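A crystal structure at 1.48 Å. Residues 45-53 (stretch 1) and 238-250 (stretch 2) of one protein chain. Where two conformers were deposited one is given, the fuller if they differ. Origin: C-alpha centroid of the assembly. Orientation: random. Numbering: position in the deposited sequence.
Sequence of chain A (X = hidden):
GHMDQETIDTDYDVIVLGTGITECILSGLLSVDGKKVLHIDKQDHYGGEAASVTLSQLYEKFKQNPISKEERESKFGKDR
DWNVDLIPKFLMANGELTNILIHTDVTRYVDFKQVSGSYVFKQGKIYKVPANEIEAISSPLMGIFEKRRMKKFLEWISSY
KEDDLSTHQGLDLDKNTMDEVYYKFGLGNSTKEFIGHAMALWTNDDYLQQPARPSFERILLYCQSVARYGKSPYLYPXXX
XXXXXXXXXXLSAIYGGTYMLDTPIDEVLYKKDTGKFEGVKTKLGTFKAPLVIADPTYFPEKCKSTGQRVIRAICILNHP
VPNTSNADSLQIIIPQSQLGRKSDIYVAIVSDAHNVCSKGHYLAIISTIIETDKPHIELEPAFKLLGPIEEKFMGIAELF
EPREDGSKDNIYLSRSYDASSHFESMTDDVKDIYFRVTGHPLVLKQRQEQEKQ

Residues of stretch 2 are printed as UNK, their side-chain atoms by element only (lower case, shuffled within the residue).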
ATOM      1  N   HIS A  45      -4.322  10.445   9.110  1.00 16.47           N
ATOM      2  CA  HIS A  45      -3.328   9.648   8.393  1.00 15.65           C
ATOM      3  C   HIS A  45      -3.996   8.886   7.251  1.00 15.03           C
ATOM      4  O   HIS A  45      -5.224   8.751   7.230  1.00 14.60           O
ATOM      5  CB  HIS A  45      -2.689   8.647   9.367  1.00 16.35           C
ATOM      6  CG  HIS A  45      -3.668   7.675   9.945  1.00 14.78           C
ATOM      7  ND1 HIS A  45      -4.472   7.977  11.027  1.00 17.58           N
ATOM      8  CD2 HIS A  45      -3.979   6.404   9.581  1.00 14.64           C
ATOM      9  CE1 HIS A  45      -5.244   6.938  11.296  1.00 16.66           C
ATOM     10  NE2 HIS A  45      -4.951   5.964  10.448  1.00 17.53           N
ATOM     11  N   TYR A  46      -3.206   8.403   6.297  1.00 15.47           N
ATOM     12  CA  TYR A  46      -3.720   7.576   5.209  1.00 14.47           C
ATOM     13  C   TYR A  46      -3.947   6.122   5.596  1.00 14.88           C
ATOM     14  O   TYR A  46      -3.218   5.558   6.430  1.00 17.05           O
ATOM     15  CB  TYR A  46      -2.749   7.557   3.990  1.00 14.66           C
ATOM     16  CG  TYR A  46      -2.656   8.873   3.248  1.00 13.80           C
ATOM     17  CD1 TYR A  46      -3.481   9.117   2.131  1.00 13.51           C
ATOM     18  CD2 TYR A  46      -1.753   9.884   3.639  1.00 13.95           C
ATOM     19  CE1 TYR A  46      -3.420  10.335   1.450  1.00 13.09           C
ATOM     20  CE2 TYR A  46      -1.697  11.120   2.966  1.00 15.00           C
ATOM     21  CZ  TYR A  46      -2.519  11.323   1.850  1.00 12.76           C
ATOM     22  OH  TYR A  46      -2.441  12.500   1.163  1.00 15.06           O
ATOM     23  N   GLY A  47      -4.923   5.490   4.944  1.00 13.97           N
ATOM     24  CA  GLY A  47      -5.021   4.061   4.904  1.00 14.32           C
ATOM     25  C   GLY A  47      -6.321   3.474   5.380  1.00 13.72           C
ATOM     26  O   GLY A  47      -6.594   2.299   5.176  1.00 13.65           O
ATOM     27  N   GLY A  48      -7.118   4.275   6.085  1.00 12.51           N
ATOM     28  CA  GLY A  48      -8.435   3.800   6.549  1.00 14.37           C
ATOM     29  C   GLY A  48      -8.276   2.518   7.371  1.00 13.77           C
ATOM     30  O   GLY A  48      -7.296   2.339   8.152  1.00 15.22           O
ATOM     31  N   GLU A  49      -9.215   1.597   7.209  1.00 14.63           N
ATOM     32  CA  GLU A  49      -9.214   0.420   8.086  1.00 14.75           C
ATOM     33  C   GLU A  49      -8.063  -0.566   7.842  1.00 14.22           C
ATOM     34  O   GLU A  49      -7.763  -1.418   8.708  1.00 14.37           O
ATOM     35  CB  GLU A  49     -10.560  -0.300   8.001  0.60 15.18           C
ATOM     36  CG  GLU A  49     -11.699   0.474   8.658  0.60 17.46           C
ATOM     37  CD  GLU A  49     -11.551   0.570  10.168  0.60 19.94           C
ATOM     38  OE1 GLU A  49     -11.035  -0.386  10.786  0.60 24.71           O
ATOM     39  OE2 GLU A  49     -11.948   1.601  10.740  0.60 22.97           O
ATOM     40  N   ALA A  50      -7.418  -0.467   6.682  1.00 13.51           N
ATOM     41  CA  ALA A  50      -6.308  -1.353   6.371  1.00 13.71           C
ATOM     42  C   ALA A  50      -4.941  -0.627   6.443  1.00 12.29           C
ATOM     43  O   ALA A  50      -3.993  -1.034   5.801  1.00 13.19           O
ATOM     44  CB  ALA A  50      -6.483  -2.024   5.007  1.00 15.05           C
ATOM     45  N   ALA A  51      -4.892   0.467   7.199  1.00 11.82           N
ATOM     46  CA  ALA A  51      -3.642   1.184   7.484  1.00 11.88           C
ATOM     47  C   ALA A  51      -2.591   0.272   8.138  1.00 11.84           C
ATOM     48  O   ALA A  51      -2.937  -0.752   8.750  1.00 12.15           O
ATOM     49  CB  ALA A  51      -3.922   2.345   8.442  1.00 12.59           C
ATOM     50  N   SER A  52      -1.335   0.708   8.056  1.00 11.55           N
ATOM     51  CA  SER A  52      -0.277   0.182   8.874  1.00 11.67           C
ATOM     52  C   SER A  52       0.043   1.234   9.918  1.00 12.72           C
ATOM     53  O   SER A  52       0.103   2.442   9.580  1.00 15.34           O
ATOM     54  CB  SER A  52       0.960  -0.143   8.024  1.00 13.04           C
ATOM     55  OG  SER A  52       0.689  -1.080   6.986  1.00 12.51           O
ATOM     56  N   VAL A  53       0.241   0.821  11.179  1.00 11.40           N
ATOM     57  CA  VAL A  53       0.407   1.801  12.248  1.00 12.76           C
ATOM     58  C   VAL A  53       1.668   1.543  13.072  1.00 13.11           C
ATOM     59  O   VAL A  53       2.279   0.462  13.004  1.00 12.27           O
ATOM     60  CB  VAL A  53      -0.828   1.787  13.169  1.00 13.02           C
ATOM     61  CG1 VAL A  53      -2.115   2.102  12.364  1.00 14.13           C
ATOM     62  CG2 VAL A  53      -0.944   0.449  13.895  1.00 13.24           C
ATOM     63  N   UNK A 238       7.243  -3.619   0.931  1.00 11.23           N
ATOM     64  CA  UNK A 238       8.174  -3.073   1.909  1.00 11.23           C
ATOM     65  C   UNK A 238       7.497  -1.894   2.620  1.00 10.30           C
ATOM     66  O   UNK A 238       6.839  -1.028   1.978  1.00 10.96           O
ATOM     67  c   UNK A 238       9.451  -2.582   1.200  1.00 11.89           C
ATOM     68  s   UNK A 238      10.806  -4.952   1.627  1.00 16.40           S
ATOM     69  c   UNK A 238      10.248  -3.661   0.497  1.00 14.34           C
ATOM     70  c   UNK A 238      11.955  -3.976   2.616  1.00 18.35           C
ATOM     71  N   UNK A 239       7.669  -1.883   3.940  1.00 10.23           N
ATOM     72  CA  UNK A 239       7.068  -0.914   4.872  1.00  9.53           C
ATOM     73  C   UNK A 239       5.568  -1.098   5.132  1.00 10.47           C
ATOM     74  O   UNK A 239       4.961  -0.291   5.841  1.00 10.98           O
ATOM     75  c   UNK A 239      10.913   1.554   5.417  1.00 14.52           C
ATOM     76  c   UNK A 239       8.779   0.929   4.395  1.00 11.74           C
ATOM     77  c   UNK A 239      11.444   1.688   4.141  1.00 15.11           C
ATOM     78  c   UNK A 239       9.565   1.154   5.541  1.00 13.16           C
ATOM     79  c   UNK A 239       9.370   1.065   3.158  1.00 11.92           C
ATOM     80  o   UNK A 239      12.734   2.066   3.964  1.00 18.38           O
ATOM     81  c   UNK A 239       7.342   0.543   4.480  1.00 11.40           C
ATOM     82  c   UNK A 239      10.677   1.472   3.021  1.00 15.03           C
ATOM     83  N   UNK A 240       5.021  -2.201   4.654  1.00 10.50           N
ATOM     84  CA  UNK A 240       3.683  -2.577   5.049  1.00 10.45           C
ATOM     85  C   UNK A 240       2.599  -2.151   4.069  1.00 10.35           C
ATOM     86  O   UNK A 240       2.828  -1.370   3.117  1.00 10.02           O
ATOM     87  N   UNK A 241       1.406  -2.700   4.304  1.00  9.40           N
ATOM     88  CA  UNK A 241       0.295  -2.464   3.388  1.00  9.96           C
ATOM     89  C   UNK A 241      -0.088  -0.982   3.277  1.00  9.91           C
ATOM     90  O   UNK A 241      -0.665  -0.579   2.265  1.00 10.40           O
ATOM     91  c   UNK A 241      -0.706  -4.834   3.692  1.00 10.88           C
ATOM     92  c   UNK A 241      -1.928  -5.554   4.245  1.00 12.69           C
ATOM     93  c   UNK A 241      -0.457  -5.215   2.240  1.00 12.79           C
ATOM     94  c   UNK A 241      -0.913  -3.312   3.810  1.00 10.49           C
ATOM     95  N   UNK A 242       0.194  -0.188   4.304  1.00  9.47           N
ATOM     96  CA  UNK A 242      -0.130   1.248   4.272  1.00  9.88           C
ATOM     97  C   UNK A 242       0.551   1.982   3.105  1.00 10.06           C
ATOM     98  O   UNK A 242       0.102   3.053   2.698  1.00 11.09           O
ATOM     99  N   UNK A 243       1.637   1.430   2.565  1.00  9.49           N
ATOM    100  CA  UNK A 243       2.267   2.073   1.412  1.00  9.66           C
ATOM    101  C   UNK A 243       1.354   2.093   0.177  1.00  9.80           C
ATOM    102  O   UNK A 243       1.496   2.965  -0.693  1.00 11.32           O
ATOM    103  c   UNK A 243       3.564   1.375   1.057  1.00 10.14           C
ATOM    104  o   UNK A 243       5.719   3.421   2.161  1.00 14.50           O
ATOM    105  c   UNK A 243       4.564   1.312   2.212  1.00 10.70           C
ATOM    106  o   UNK A 243       4.349   3.090   3.862  1.00 14.50           O
ATOM    107  c   UNK A 243       4.902   2.709   2.786  1.00 12.87           C
ATOM    108  N   UNK A 244       0.480   1.090   0.053  1.00  9.28           N
ATOM    109  CA  UNK A 244      -0.375   0.970  -1.136  1.00  9.50           C
ATOM    110  C   UNK A 244      -1.349   2.164  -1.259  1.00  9.56           C
ATOM    111  O   UNK A 244      -1.348   2.838  -2.299  1.00 11.18           O
ATOM    112  c   UNK A 244      -0.144  -1.582  -1.333  1.00 11.38           C
ATOM    113  c   UNK A 244      -1.103  -0.396  -1.146  1.00 10.94           C
ATOM    114  c   UNK A 244      -0.874  -2.881  -0.899  1.00 12.75           C
ATOM    115  c   UNK A 244       0.366  -1.683  -2.788  1.00 13.18           C
ATOM    116  N   UNK A 245      -2.198   2.435  -0.239  1.00  9.49           N
ATOM    117  CA  UNK A 245      -3.096   3.603  -0.409  1.00  9.71           C
ATOM    118  C   UNK A 245      -2.303   4.887  -0.601  1.00  9.96           C
ATOM    119  O   UNK A 245      -2.702   5.740  -1.386  1.00 10.96           O
ATOM    120  c   UNK A 245      -3.126   2.788   1.883  1.00 10.16           C
ATOM    121  c   UNK A 245      -3.929   3.635   0.894  1.00 11.00           C
ATOM    122  c   UNK A 245      -2.429   1.741   1.054  1.00 10.37           C
ATOM    123  N   UNK A 246      -1.183   5.023   0.087  1.00  9.79           N
ATOM    124  CA  UNK A 246      -0.367   6.244  -0.043  1.00  9.50           C
ATOM    125  C   UNK A 246       0.119   6.395  -1.490  1.00  9.42           C
ATOM    126  O   UNK A 246       0.165   7.503  -2.031  1.00 10.61           O
ATOM    127  o   UNK A 246       2.319   7.344   3.335  1.00 18.85           O
ATOM    128  c   UNK A 246       1.483   6.451   3.351  1.00 14.17           C
ATOM    129  c   UNK A 246       0.810   6.225   0.929  1.00  9.47           C
ATOM    130  n   UNK A 246       1.547   5.440   4.187  1.00 20.80           N
ATOM    131  c   UNK A 246       0.330   6.432   2.376  1.00 11.05           C
ATOM    132  N   UNK A 247       0.444   5.267  -2.113  1.00  9.72           N
ATOM    133  CA  UNK A 247       0.929   5.319  -3.486  1.00 10.02           C
ATOM    134  C   UNK A 247      -0.151   5.699  -4.476  1.00  9.42           C
ATOM    135  O   UNK A 247       0.088   6.475  -5.433  1.00  9.98           O
ATOM    136  N   UNK A 248      -1.339   5.122  -4.303  1.00  8.97           N
ATOM    137  CA  UNK A 248      -2.445   5.479  -5.198  1.00  9.04           C
ATOM    138  C   UNK A 248      -2.905   6.923  -4.950  1.00  9.87           C
ATOM    139  O   UNK A 248      -3.353   7.598  -5.897  1.00 10.51           O
ATOM    140  c   UNK A 248      -3.575   4.456  -5.118  1.00 10.02           C
ATOM    141  c   UNK A 248      -3.253   3.197  -5.878  1.00  9.28           C
ATOM    142  c   UNK A 248      -2.554   0.876  -7.335  1.00 11.85           C
ATOM    143  c   UNK A 248      -3.047   2.005  -8.006  1.00 11.19           C
ATOM    144  c   UNK A 248      -3.381   3.163  -7.287  1.00  9.69           C
ATOM    145  c   UNK A 248      -2.366   0.920  -5.941  1.00 11.13           C
ATOM    146  c   UNK A 248      -2.736   2.078  -5.213  1.00 10.50           C
ATOM    147  N   UNK A 249      -2.817   7.392  -3.703  1.00  9.87           N
ATOM    148  CA  UNK A 249      -3.133   8.813  -3.397  1.00 10.14           C
ATOM    149  C   UNK A 249      -2.144   9.732  -4.122  1.00 10.31           C
ATOM    150  O   UNK A 249      -2.534  10.775  -4.664  1.00 10.48           O
ATOM    151  c   UNK A 249      -3.085   9.068  -1.889  1.00 10.11           C
ATOM    152  N   UNK A 250      -0.866   9.347  -4.126  1.00  9.92           N
ATOM    153  CA  UNK A 250       0.118  10.134  -4.879  1.00 10.00           C
ATOM    154  C   UNK A 250      -0.246  10.146  -6.399  1.00 10.43           C
ATOM    155  O   UNK A 250      -0.222  11.220  -7.040  1.00 10.91           O
ATOM    156  c   UNK A 250       2.529  10.430  -5.446  1.00 10.81           C
ATOM    157  c   UNK A 250       1.526   9.622  -4.641  1.00 10.61           C
ATOM    158  c   UNK A 250       3.930  10.003  -5.150  1.00 10.97           C
ATOM    159  n   UNK A 250       6.051  12.626  -6.583  1.00 10.11           N
ATOM    160  c   UNK A 250       5.272  12.002  -5.703  1.00 10.18           C
ATOM    161  n   UNK A 250       4.942  12.607  -4.536  1.00 10.33           N
ATOM    162  n   UNK A 250       4.833  10.769  -6.003  1.00 11.67           N
TER
HETATM  163  O   HOH W   1      -2.226  12.409  -1.805  1.00 21.66           O
HETATM  164  O   HOH W   2      -3.504  -0.755   3.023  1.00 15.15           O

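Position 238 carries three carbons and one sulfur in an unbranched chain, with the sulfur third in line and a carbon beyond it. This thioether, too far from stretch 1 to touch it, identifies Met238. At position 239 one carbon leads to a six-carbon ring bearing an oxygen, a phenol; the side chain leads away from stretch 1, and the backbone O lies 4.5 Å from Ser52 OG. This is Tyr239.

Position 240 has no side-chain atoms. With phi/psi of 96/169, a CB would be jammed against the preceding carbonyl oxygen and would also fall 2.9 Å from Ser52 OG, a clash; the residue is Gly240. Position 241 has four carbons forked at the second; its CB lies 4.3 Å from Ala50 O, and its backbone N lies 3.2 Å from Ser52 OG, at an angle too poor for a hydrogen bond. This is Leu241.

Position 242 is again bare. A modelled CB would point toward stretch 1 and sit a tight 3.2 Å from Ser52 N, in keeping with Gly242. Its backbone N donates to Ser52 OG at 2.9 Å with an angle of 153°, the sole direct hydrogen bond between the stretches. At position 243 three carbons end in two oxygens, a carboxylate on a chain long enough for Glu243. It makes no contact with stretch 1, but its N bonds to Gly240 O at 3.1 Å, closing a type I turn. Position 244 has four carbons forked at the second, out of reach of stretch 1, and is Leu244.

At position 245 three carbons close a ring onto the backbone nitrogen, and a ring carbon packs against Gly47; this defines Pro245. Its CG lies 3.8 Å from Gly47 CA. Position 246 bears three carbons, the third carrying one oxygen and one nitrogen, and a side-chain carbon meets Tyr46: the amide is that of Gln246. Its CG lies 3.7 Å from Tyr46 CB, while NE2 turns back along its own stretch to donate to Gly242 O at 3.2 Å.

No side-chain atoms occur at position 247, remote from stretch 1, so it is Gly247. At position 248 one carbon leads to an unsubstituted six-carbon ring, out of reach of stretch 1; this is Phe248. The single carbon at position 249, its CB, points toward stretch 1 and rests 3.6 Å from Tyr46 CE1; the residue is Ala249. Position 250 has three carbons, a nitrogen and a carbon carrying two more nitrogens, a guanidinium whose end leads away, hence Arg250.

The contact thus combines a polar anchor with helix packing. Ser52 OG receives Gly242 N at the turn, while Tyr46 and Gly47 pack against the helix through Gln246, Ala249 and Pro245. Two waters extend the join: one donates to Tyr46 OH (3.0 Å) and weakly to Ala249 O (3.3 Å), the other to Ala50 O (2.8 Å) and weakly to Leu241 O (2.9 Å). Together the stretches bury 360 Å².

Stretch 2, residues 238-250: MYGLGELPQGFAR
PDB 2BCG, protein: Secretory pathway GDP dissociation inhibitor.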